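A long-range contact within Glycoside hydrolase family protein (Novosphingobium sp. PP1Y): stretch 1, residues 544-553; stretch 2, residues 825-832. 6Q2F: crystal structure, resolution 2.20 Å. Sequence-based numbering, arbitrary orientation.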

# COMPACT_ATOMS: atom_id res chain seq x y z
N GLU A 544 -6.08 19.56 26.05
CA GLU A 544 -6.05 19.92 24.63
C GLU A 544 -4.65 20.36 24.21
O GLU A 544 -4.17 19.97 23.14
N GLN A 545 -3.98 21.16 25.04
CA GLN A 545 -2.62 21.58 24.73
C GLN A 545 -1.66 20.40 24.64
O GLN A 545 -0.80 20.35 23.76
N SER A 546 -1.77 19.46 25.58
CA SER A 546 -0.90 18.29 25.51
C SER A 546 -1.26 17.43 24.31
O SER A 546 -0.37 16.91 23.63
N ASP A 547 -2.55 17.32 23.99
CA ASP A 547 -2.95 16.57 22.81
C ASP A 547 -2.45 17.23 21.53
O ASP A 547 -2.04 16.55 20.59
N ARG A 548 -2.44 18.57 21.49
CA ARG A 548 -1.91 19.25 20.31
C ARG A 548 -0.40 19.15 20.26
O ARG A 548 0.18 18.98 19.18
N PHE A 549 0.28 19.21 21.41
CA PHE A 549 1.71 18.99 21.38
C PHE A 549 2.03 17.60 20.84
O PHE A 549 2.93 17.44 20.02
N LEU A 550 1.31 16.59 21.32
CA LEU A 550 1.59 15.23 20.86
C LEU A 550 1.31 15.09 19.37
O LEU A 550 2.11 14.49 18.64
N TYR A 551 0.21 15.69 18.88
CA TYR A 551 -0.01 15.79 17.44
C TYR A 551 1.19 16.39 16.73
O TYR A 551 1.66 15.87 15.71
N ASP A 552 1.69 17.52 17.24
CA ASP A 552 2.87 18.17 16.66
C ASP A 552 4.09 17.26 16.71
O ASP A 552 4.93 17.27 15.80
N TYR A 553 4.21 16.48 17.78
CA TYR A 553 5.34 15.56 17.88
C TYR A 553 5.22 14.45 16.85
O TYR A 553 6.17 14.16 16.12
N ILE A 825 -13.26 23.02 12.05
CA ILE A 825 -13.76 23.33 13.38
C ILE A 825 -12.64 23.61 14.38
O ILE A 825 -12.92 24.18 15.44
N ALA A 826 -11.40 23.23 14.08
CA ALA A 826 -10.32 23.45 15.04
C ALA A 826 -8.98 23.29 14.33
O ALA A 826 -8.89 22.66 13.27
N THR A 827 -7.84 23.93 14.99
CA THR A 827 -6.56 23.40 14.54
C THR A 827 -6.13 22.24 15.43
O THR A 827 -6.44 22.23 16.62
N PRO A 828 -5.43 21.26 14.85
CA PRO A 828 -4.85 20.18 15.68
C PRO A 828 -3.50 20.51 16.29
O PRO A 828 -2.97 19.70 17.06
N SER A 829 -2.92 21.66 15.95
CA SER A 829 -1.54 21.99 16.28
C SER A 829 -1.48 23.14 17.29
O SER A 829 -2.41 23.94 17.40
N ASN A 830 -0.38 23.18 18.05
CA ASN A 830 -0.06 24.29 18.96
C ASN A 830 0.72 25.40 18.27
O ASN A 830 1.00 26.43 18.91
N THR A 831 1.10 25.22 17.00
CA THR A 831 1.99 26.18 16.35
C THR A 831 1.41 27.59 16.39
O THR A 831 2.09 28.55 16.79
N SER A 832 0.14 27.75 16.00
CA SER A 832 -0.42 29.09 15.94
C SER A 832 -0.59 29.69 17.33
O SER A 832 -0.37 30.90 17.50

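Asp 552 holds the turn of stretch 2 against the helix of stretch 1. Its CA-to-CB bond points toward the other stretch, with chi1 in m. Ser 829 (chi1 t) OG donates to Asp 552 OD1 at 2.7 Å, and Asn 830 N donates to Asp 552 OD2 at 2.9 Å. The same Ser 829 OG accepts from Thr 831 N at 3.0 Å, a capping bond where the chain turns into its helix.

Asn 830, chi1 m, starts sideways, but its end comes nearer the helix. Asn 830 ND2 donates to Gln 545 O at 2.9 Å. Gln 545 O also accepts the helical bond from Phe 549 N at 2.8 Å.

Arg 548 points toward stretch 2 in an extended m, t, t conformation. Arg 548 NE forms a salt bridge with Glu 544 OE2 at 2.8 Å. Thr 827 O lies over one face of the guanidinium, 3.3 Å from Arg 548 NE, at a poor angle for a hydrogen bond. Water 1 donates to both Thr 827 O and Glu 544 OE2, each at 2.9 Å, bridging the stretches.

Tyr 551, chi1 t, also points toward stretch 2. Pro 828 packs over its ring face, with Pro 828 CB 3.6 Å from the ring centroid and Pro 828 CG 3.4 Å from Tyr 551 CZ.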

# COMPACT_ATOMS: atom_id res chain seq x y z
CB GLU A 544 -7.09 21.00 24.34
CG GLU A 544 -7.23 21.38 22.85
CD GLU A 544 -7.59 20.20 21.94
OE1 GLU A 544 -8.24 19.24 22.39
OE2 GLU A 544 -7.22 20.24 20.75
CB GLN A 545 -2.13 22.58 25.78
CG GLN A 545 -2.74 23.95 25.70
CD GLN A 545 -2.33 24.77 26.92
OE1 GLN A 545 -2.49 24.33 28.05
NE2 GLN A 545 -1.76 25.95 26.68
CB SER A 546 -0.98 17.47 26.80
OG SER A 546 -0.08 18.01 27.77
CB ASP A 547 -4.47 16.42 22.77
CG ASP A 547 -4.98 15.39 23.75
OD1 ASP A 547 -4.16 14.61 24.27
OD2 ASP A 547 -6.20 15.37 24.00
CB ARG A 548 -2.36 20.71 20.28
CG ARG A 548 -3.83 20.85 19.95
CD ARG A 548 -4.28 22.28 20.06
NE ARG A 548 -5.71 22.36 19.81
CZ ARG A 548 -6.39 23.49 19.69
NH1 ARG A 548 -5.78 24.67 19.80
NH2 ARG A 548 -7.68 23.42 19.45
CB PHE A 549 2.36 19.14 22.74
CG PHE A 549 3.70 18.48 22.81
CD1 PHE A 549 4.77 19.00 22.10
CD2 PHE A 549 3.89 17.30 23.52
CE1 PHE A 549 6.01 18.39 22.13
CE2 PHE A 549 5.13 16.69 23.55
CZ PHE A 549 6.19 17.23 22.85
CB LEU A 550 0.79 14.22 21.69
CG LEU A 550 1.20 14.31 23.18
CD1 LEU A 550 0.20 13.63 24.11
CD2 LEU A 550 2.61 13.75 23.39
CB TYR A 551 -1.27 16.63 17.15
CG TYR A 551 -1.44 16.98 15.67
CD1 TYR A 551 -0.86 18.12 15.14
CD2 TYR A 551 -2.15 16.15 14.82
CE1 TYR A 551 -1.00 18.44 13.78
CE2 TYR A 551 -2.30 16.46 13.45
CZ TYR A 551 -1.71 17.60 12.95
OH TYR A 551 -1.84 17.93 11.61
CB ASP A 552 3.17 19.48 17.40
CG ASP A 552 2.18 20.59 17.07
OD1 ASP A 552 1.55 20.49 15.98
OD2 ASP A 552 2.03 21.54 17.88
CB TYR A 553 5.44 15.01 19.30
CG TYR A 553 6.74 14.32 19.60
CD1 TYR A 553 7.82 15.03 20.10
CD2 TYR A 553 6.88 12.95 19.39
CE1 TYR A 553 9.02 14.40 20.38
CE2 TYR A 553 8.08 12.31 19.66
CZ TYR A 553 9.14 13.04 20.16
OH TYR A 553 10.34 12.42 20.44
CB ILE A 825 -14.66 22.20 13.93
CG1 ILE A 825 -13.86 20.93 14.14
CG2 ILE A 825 -15.82 21.93 12.97
CD1 ILE A 825 -14.70 19.78 14.65
CB ALA A 826 -10.40 22.48 16.22
CB THR A 827 -5.47 24.47 14.57
OG1 THR A 827 -4.20 23.85 14.30
CG2 THR A 827 -5.38 25.16 15.95
CB PRO A 828 -4.70 19.03 14.67
CG PRO A 828 -4.34 19.76 13.41
CD PRO A 828 -5.21 21.02 13.41
CB SER A 829 -0.77 22.38 15.00
OG SER A 829 0.53 22.84 15.29
CB ASN A 830 0.78 23.80 20.14
CG ASN A 830 -0.05 23.20 21.24
OD1 ASN A 830 -1.21 23.55 21.41
ND2 ASN A 830 0.56 22.31 22.03
CB THR A 831 2.26 25.73 14.91
OG1 THR A 831 3.08 24.56 14.94
CG2 THR A 831 2.99 26.84 14.10
CB SER A 832 -1.74 29.08 15.16
OG SER A 832 -2.67 28.15 15.70
O HOH W 1 -7.91 20.09 17.97